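Local coordinates for putative PAS/PAC sensor protein (Nakamurella multipartita DSM 44233, PDB 6HMJ) that senses blue light through a flavin-binding light-oxygen-voltage domain and mediates RNA binding and translational regulation, probably through its ANTAR domain, at residues A134-V146 with L172-A184. Sequence-based numbering, arbitrary orientation.
Sequences ATRSEIDQAKGIV and LRDLATGMIEGLA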
ATOM      1  N   ALA A 134      -0.638 -12.738   3.964  1.00 66.51           N
ATOM      2  CA  ALA A 134      -0.379 -12.012   2.727  1.00 69.49           C
ATOM      3  C   ALA A 134      -1.534 -11.073   2.405  1.00 70.62           C
ATOM      4  O   ALA A 134      -1.327  -9.887   2.120  1.00 71.23           O
ATOM      5  CB  ALA A 134      -0.146 -12.996   1.581  1.00 71.41           C
ATOM      6  N   THR A 135      -2.762 -11.593   2.449  1.00 71.23           N
ATOM      7  CA  THR A 135      -3.930 -10.771   2.159  1.00 70.29           C
ATOM      8  C   THR A 135      -4.091  -9.640   3.166  1.00 69.10           C
ATOM      9  O   THR A 135      -4.656  -8.593   2.832  1.00 68.52           O
ATOM     10  CB  THR A 135      -5.188 -11.645   2.150  1.00 71.02           C
ATOM     11  OG1 THR A 135      -5.184 -12.482   0.987  1.00 71.74           O
ATOM     12  CG2 THR A 135      -6.447 -10.788   2.163  1.00 71.46           C
ATOM     13  N   ARG A 136      -3.614  -9.825   4.398  1.00 70.70           N
ATOM     14  CA  ARG A 136      -3.728  -8.752   5.381  1.00 72.41           C
ATOM     15  C   ARG A 136      -2.717  -7.648   5.090  1.00 72.93           C
ATOM     16  O   ARG A 136      -3.000  -6.464   5.310  1.00 72.13           O
ATOM     17  CB  ARG A 136      -3.542  -9.297   6.799  1.00 75.28           C
ATOM     18  CG  ARG A 136      -3.722  -8.249   7.900  1.00 78.01           C
ATOM     19  CD  ARG A 136      -5.099  -7.600   7.742  1.00 81.06           C
ATOM     20  NE  ARG A 136      -5.593  -6.876   8.915  1.00 84.10           N
ATOM     21  CZ  ARG A 136      -6.450  -7.371   9.810  1.00 86.35           C
ATOM     22  NH1 ARG A 136      -6.919  -8.609   9.695  1.00 86.08           N
ATOM     23  NH2 ARG A 136      -6.849  -6.619  10.827  1.00 87.49           N
ATOM     24  N   SER A 137      -1.531  -8.018   4.599  1.00 73.10           N
ATOM     25  CA  SER A 137      -0.491  -7.031   4.331  1.00 75.75           C
ATOM     26  C   SER A 137      -0.872  -6.117   3.172  1.00 74.55           C
ATOM     27  O   SER A 137      -0.566  -4.919   3.194  1.00 75.22           O
ATOM     28  CB  SER A 137       0.833  -7.734   4.034  1.00 78.08           C
ATOM     29  OG  SER A 137       0.732  -8.530   2.866  1.00 79.34           O
ATOM     30  N   GLU A 138      -1.538  -6.657   2.148  1.00 74.30           N
ATOM     31  CA  GLU A 138      -1.934  -5.822   1.021  1.00 73.60           C
ATOM     32  C   GLU A 138      -3.072  -4.885   1.403  1.00 71.90           C
ATOM     33  O   GLU A 138      -3.076  -3.713   1.009  1.00 71.57           O
ATOM     34  CB  GLU A 138      -2.333  -6.691  -0.170  1.00 74.42           C
ATOM     35  CG  GLU A 138      -1.151  -7.256  -0.932  1.00 78.73           C
ATOM     36  CD  GLU A 138      -1.560  -7.908  -2.234  1.00 83.39           C
ATOM     37  OE1 GLU A 138      -2.606  -8.591  -2.250  1.00 85.02           O
ATOM     38  OE2 GLU A 138      -0.845  -7.729  -3.244  1.00 86.31           O
ATOM     39  N   ILE A 139      -4.042  -5.376   2.176  1.00 68.21           N
ATOM     40  CA  ILE A 139      -5.097  -4.498   2.669  1.00 67.35           C
ATOM     41  C   ILE A 139      -4.501  -3.400   3.539  1.00 66.86           C
ATOM     42  O   ILE A 139      -4.890  -2.230   3.443  1.00 66.27           O
ATOM     43  CB  ILE A 139      -6.160  -5.312   3.429  1.00 68.62           C
ATOM     44  CG1 ILE A 139      -6.899  -6.235   2.455  1.00 70.14           C
ATOM     45  CG2 ILE A 139      -7.128  -4.374   4.150  1.00 69.48           C
ATOM     46  CD1 ILE A 139      -7.978  -7.094   3.095  1.00 70.35           C
ATOM     47  N   ASP A 140      -3.545  -3.756   4.400  1.00 68.27           N
ATOM     48  CA  ASP A 140      -2.892  -2.756   5.237  1.00 67.63           C
ATOM     49  C   ASP A 140      -2.142  -1.733   4.392  1.00 64.98           C
ATOM     50  O   ASP A 140      -2.161  -0.534   4.696  1.00 63.71           O
ATOM     51  CB  ASP A 140      -1.943  -3.437   6.224  1.00 69.02           C
ATOM     52  CG  ASP A 140      -2.683  -4.157   7.337  1.00 68.83           C
ATOM     53  OD1 ASP A 140      -3.864  -3.826   7.575  1.00 68.32           O
ATOM     54  OD2 ASP A 140      -2.083  -5.049   7.975  1.00 69.42           O
ATOM     55  N   GLN A 141      -1.467  -2.186   3.332  1.00 63.76           N
ATOM     56  CA  GLN A 141      -0.768  -1.258   2.448  1.00 63.70           C
ATOM     57  C   GLN A 141      -1.757  -0.343   1.734  1.00 62.56           C
ATOM     58  O   GLN A 141      -1.564   0.877   1.676  1.00 61.69           O
ATOM     59  CB  GLN A 141       0.077  -2.029   1.435  1.00 63.55           C
ATOM     60  CG  GLN A 141       0.885  -1.140   0.500  1.00 63.71           C
ATOM     61  CD  GLN A 141       1.800  -1.933  -0.410  1.00 64.90           C
ATOM     62  OE1 GLN A 141       1.949  -3.143  -0.256  1.00 67.46           O
ATOM     63  NE2 GLN A 141       2.414  -1.253  -1.370  1.00 64.65           N
ATOM     64  N   ALA A 142      -2.825  -0.919   1.178  1.00 62.25           N
ATOM     65  CA  ALA A 142      -3.834  -0.110   0.505  1.00 60.00           C
ATOM     66  C   ALA A 142      -4.511   0.839   1.486  1.00 59.02           C
ATOM     67  O   ALA A 142      -4.811   1.988   1.141  1.00 58.70           O
ATOM     68  CB  ALA A 142      -4.867  -1.008  -0.177  1.00 58.26           C
ATOM     69  N   LYS A 143      -4.766   0.376   2.715  1.00 57.93           N
ATOM     70  CA  LYS A 143      -5.343   1.261   3.719  1.00 60.00           C
ATOM     71  C   LYS A 143      -4.448   2.476   3.936  1.00 60.46           C
ATOM     72  O   LYS A 143      -4.932   3.611   4.013  1.00 59.54           O
ATOM     73  CB  LYS A 143      -5.528   0.524   5.048  1.00 62.73           C
ATOM     74  CG  LYS A 143      -6.302   1.333   6.085  1.00 65.40           C
ATOM     75  CD  LYS A 143      -6.235   0.741   7.492  1.00 68.23           C
ATOM     76  CE  LYS A 143      -6.734  -0.683   7.596  1.00 70.61           C
ATOM     77  NZ  LYS A 143      -6.677  -1.134   9.020  1.00 72.51           N
ATOM     78  N   GLY A 144      -3.134   2.254   4.019  1.00 62.89           N
ATOM     79  CA  GLY A 144      -2.214   3.360   4.220  1.00 63.50           C
ATOM     80  C   GLY A 144      -2.124   4.276   3.016  1.00 63.45           C
ATOM     81  O   GLY A 144      -2.034   5.499   3.162  1.00 65.46           O
ATOM     82  N   ILE A 145      -2.134   3.701   1.812  1.00 59.58           N
ATOM     83  CA  ILE A 145      -2.104   4.512   0.598  1.00 55.77           C
ATOM     84  C   ILE A 145      -3.291   5.467   0.575  1.00 53.27           C
ATOM     85  O   ILE A 145      -3.148   6.660   0.282  1.00 52.36           O
ATOM     86  CB  ILE A 145      -2.080   3.610  -0.648  1.00 55.12           C
ATOM     87  CG1 ILE A 145      -0.722   2.917  -0.772  1.00 57.17           C
ATOM     88  CG2 ILE A 145      -2.380   4.421  -1.898  1.00 56.17           C
ATOM     89  CD1 ILE A 145      -0.657   1.869  -1.866  1.00 58.21           C
ATOM     90  N   VAL A 146      -4.484   4.952   0.876  1.00 52.67           N
ATOM     91  CA  VAL A 146      -5.675   5.794   0.890  1.00 50.80           C
ATOM     92  C   VAL A 146      -5.582   6.839   1.996  1.00 49.65           C
ATOM     93  O   VAL A 146      -5.973   7.997   1.807  1.00 49.07           O
ATOM     94  CB  VAL A 146      -6.937   4.923   1.036  1.00 50.09           C
ATOM     95  CG1 VAL A 146      -8.147   5.784   1.360  1.00 48.68           C
ATOM     96  CG2 VAL A 146      -7.174   4.120  -0.238  1.00 50.07           C
ATOM     97  N   LEU A 172     -12.981  -7.049  -0.753  1.00 67.48           N
ATOM     98  CA  LEU A 172     -12.023  -6.070  -0.257  1.00 66.02           C
ATOM     99  C   LEU A 172     -10.586  -6.427  -0.608  1.00 67.63           C
ATOM    100  O   LEU A 172      -9.807  -5.554  -1.003  1.00 69.19           O
ATOM    101  CB  LEU A 172     -12.161  -5.938   1.261  1.00 65.39           C
ATOM    102  CG  LEU A 172     -11.133  -5.048   1.958  1.00 65.33           C
ATOM    103  CD1 LEU A 172     -11.161  -3.651   1.369  1.00 63.96           C
ATOM    104  CD2 LEU A 172     -11.379  -5.006   3.458  1.00 65.65           C
ATOM    105  N   ARG A 173     -10.215  -7.701  -0.468  1.00 69.73           N
ATOM    106  CA  ARG A 173      -8.836  -8.090  -0.744  1.00 71.68           C
ATOM    107  C   ARG A 173      -8.518  -7.971  -2.229  1.00 70.24           C
ATOM    108  O   ARG A 173      -7.407  -7.576  -2.602  1.00 68.79           O
ATOM    109  CB  ARG A 173      -8.572  -9.512  -0.248  1.00 75.67           C
ATOM    110  CG  ARG A 173      -9.414 -10.586  -0.908  1.00 80.19           C
ATOM    111  CD  ARG A 173      -9.120 -11.948  -0.302  1.00 85.18           C
ATOM    112  NE  ARG A 173      -9.881 -13.017  -0.945  1.00 89.84           N
ATOM    113  CZ  ARG A 173     -11.092 -13.421  -0.568  1.00 92.36           C
ATOM    114  NH1 ARG A 173     -11.707 -12.849   0.459  1.00 92.81           N
ATOM    115  NH2 ARG A 173     -11.691 -14.404  -1.227  1.00 93.78           N
ATOM    116  N   ASP A 174      -9.482  -8.296  -3.095  1.00 70.15           N
ATOM    117  CA  ASP A 174      -9.260  -8.147  -4.529  1.00 71.18           C
ATOM    118  C   ASP A 174      -9.146  -6.679  -4.913  1.00 69.08           C
ATOM    119  O   ASP A 174      -8.298  -6.308  -5.731  1.00 69.29           O
ATOM    120  CB  ASP A 174     -10.391  -8.812  -5.312  1.00 72.97           C
ATOM    121  CG  ASP A 174     -10.459 -10.301  -5.077  1.00 73.50           C
ATOM    122  OD1 ASP A 174      -9.393 -10.915  -4.867  1.00 73.30           O
ATOM    123  OD2 ASP A 174     -11.577 -10.857  -5.113  1.00 74.07           O
ATOM    124  N   LEU A 175      -9.994  -5.828  -4.331  1.00 67.58           N
ATOM    125  CA  LEU A 175      -9.877  -4.394  -4.563  1.00 64.81           C
ATOM    126  C   LEU A 175      -8.500  -3.892  -4.148  1.00 64.66           C
ATOM    127  O   LEU A 175      -7.836  -3.166  -4.898  1.00 66.89           O
ATOM    128  CB  LEU A 175     -10.968  -3.648  -3.793  1.00 63.32           C
ATOM    129  CG  LEU A 175     -10.991  -2.130  -4.009  1.00 63.15           C
ATOM    130  CD1 LEU A 175     -11.757  -1.788  -5.282  1.00 64.04           C
ATOM    131  CD2 LEU A 175     -11.574  -1.406  -2.804  1.00 62.49           C
ATOM    132  N   ALA A 176      -8.057  -4.268  -2.946  1.00 61.96           N
ATOM    133  CA  ALA A 176      -6.764  -3.817  -2.446  1.00 63.26           C
ATOM    134  C   ALA A 176      -5.644  -4.164  -3.418  1.00 64.03           C
ATOM    135  O   ALA A 176      -4.808  -3.317  -3.750  1.00 64.77           O
ATOM    136  CB  ALA A 176      -6.493  -4.431  -1.072  1.00 65.00           C
ATOM    137  N   THR A 177      -5.610  -5.411  -3.889  1.00 65.43           N
ATOM    138  CA  THR A 177      -4.587  -5.803  -4.851  1.00 66.41           C
ATOM    139  C   THR A 177      -4.717  -5.013  -6.145  1.00 67.17           C
ATOM    140  O   THR A 177      -3.713  -4.567  -6.713  1.00 67.52           O
ATOM    141  CB  THR A 177      -4.676  -7.302  -5.135  1.00 66.80           C
ATOM    142  OG1 THR A 177      -4.294  -8.032  -3.965  1.00 67.11           O
ATOM    143  CG2 THR A 177      -3.756  -7.688  -6.288  1.00 67.75           C
ATOM    144  N   GLY A 178      -5.947  -4.824  -6.625  1.00 66.49           N
ATOM    145  CA  GLY A 178      -6.141  -4.075  -7.852  1.00 66.28           C
ATOM    146  C   GLY A 178      -5.704  -2.629  -7.729  1.00 65.66           C
ATOM    147  O   GLY A 178      -5.141  -2.060  -8.667  1.00 66.43           O
ATOM    148  N   MET A 179      -5.950  -2.018  -6.569  1.00 64.41           N
ATOM    149  CA  MET A 179      -5.571  -0.624  -6.372  1.00 63.23           C
ATOM    150  C   MET A 179      -4.056  -0.465  -6.339  1.00 65.01           C
ATOM    151  O   MET A 179      -3.517   0.512  -6.874  1.00 65.43           O
ATOM    152  CB  MET A 179      -6.186  -0.091  -5.077  1.00 60.10           C
ATOM    153  CG  MET A 179      -6.006   1.403  -4.879  1.00 58.88           C
ATOM    154  SD  MET A 179      -6.260   1.906  -3.168  1.00 58.01           S
ATOM    155  CE  MET A 179      -4.620   1.610  -2.512  1.00 59.82           C
ATOM    156  N   ILE A 180      -3.353  -1.410  -5.715  1.00 64.75           N
ATOM    157  CA  ILE A 180      -1.901  -1.310  -5.614  1.00 65.99           C
ATOM    158  C   ILE A 180      -1.258  -1.543  -6.976  1.00 69.00           C
ATOM    159  O   ILE A 180      -0.437  -0.744  -7.439  1.00 70.52           O
ATOM    160  CB  ILE A 180      -1.373  -2.298  -4.558  1.00 65.18           C
ATOM    161  CG1 ILE A 180      -1.980  -1.977  -3.189  1.00 63.58           C
ATOM    162  CG2 ILE A 180       0.147  -2.252  -4.498  1.00 67.47           C
ATOM    163  CD1 ILE A 180      -1.683  -3.007  -2.116  1.00 63.30           C
ATOM    164  N   GLU A 181      -1.621  -2.645  -7.637  1.00 70.94           N
ATOM    165  CA  GLU A 181      -1.088  -2.920  -8.967  1.00 73.94           C
ATOM    166  C   GLU A 181      -1.435  -1.800  -9.941  1.00 73.63           C
ATOM    167  O   GLU A 181      -0.580  -1.352 -10.714  1.00 74.03           O
ATOM    168  CB  GLU A 181      -1.619  -4.262  -9.469  1.00 77.00           C
ATOM    169  CG  GLU A 181      -1.121  -5.457  -8.663  1.00 80.99           C
ATOM    170  CD  GLU A 181      -1.796  -6.759  -9.057  1.00 85.19           C
ATOM    171  OE1 GLU A 181      -2.740  -6.717  -9.872  1.00 86.86           O
ATOM    172  OE2 GLU A 181      -1.381  -7.823  -8.549  1.00 86.28           O
ATOM    173  N   GLY A 182      -2.683  -1.331  -9.914  1.00 71.15           N
ATOM    174  CA  GLY A 182      -3.096  -0.293 -10.846  1.00 70.60           C
ATOM    175  C   GLY A 182      -2.381   1.022 -10.601  1.00 70.02           C
ATOM    176  O   GLY A 182      -1.907   1.671 -11.538  1.00 71.17           O
ATOM    177  N   LEU A 183      -2.304   1.438  -9.335  1.00 67.31           N
ATOM    178  CA  LEU A 183      -1.611   2.679  -9.001  1.00 64.01           C
ATOM    179  C   LEU A 183      -0.152   2.621  -9.433  1.00 64.64           C
ATOM    180  O   LEU A 183       0.392   3.608  -9.944  1.00 63.65           O
ATOM    181  CB  LEU A 183      -1.720   2.946  -7.499  1.00 60.14           C
ATOM    182  CG  LEU A 183      -0.951   4.148  -6.947  1.00 58.27           C
ATOM    183  CD1 LEU A 183      -1.461   5.445  -7.547  1.00 58.77           C
ATOM    184  CD2 LEU A 183      -1.052   4.185  -5.434  1.00 55.67           C
ATOM    185  N   ALA A 184       0.500   1.474  -9.230  1.00 66.11           N
ATOM    186  CA  ALA A 184       1.885   1.326  -9.658  1.00 68.33           C
ATOM    187  C   ALA A 184       2.029   1.544 -11.158  1.00 70.89           C
ATOM    188  O   ALA A 184       3.050   2.078 -11.613  1.00 73.86           O
ATOM    189  CB  ALA A 184       2.409  -0.057  -9.273  1.00 68.96           C
TER
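L172 meets I139 at about a right angle, CD1 of the isoleucine lying 3.9 Å from CG of the leucine, which also packs on L161 and S165 of helix 154-167. Next in sequence and nearer the margin, R173 lays aliphatic CB and CD against T135 CG2, a place where its charge can point elsewhere. A176 is small enough for the helix axes to pass 8.6 Å apart at 59°; its CB stands 3.9 Å from CB of A142. T177 sets OG1 2.5 Å from E138 OE1, hydroxyl and carboxylate suiting this partly exposed edge. Replacing E138 by an alanine would probably leave the T177 hydroxyl without its carboxylate neighbour. M179, bent at chi3 (85°), brings CE within 3.5 Å of A142 CB and 3.6 Å of I145 CG2, while SD touches V146; its flexible thioether also reaches L196 and F200 of helix 192-202. Branched, apolar I180 is a knob filling the hole formed by E138, Q141, A142 and I145; an extended chi2 (172°) carries CD1 to 3.5 Å from E138 O and along the Q141 side chain. Q141 and I145 also pack on M147 of the second subunit. Where the helices diverge, L183 is long enough for CD2 to meet I145 CG2 tip to tip, and touches L192 and R195. Joining two ANTAR-domain helices, this largely apolar crossing thus depends mainly on how its methyl groups fit together.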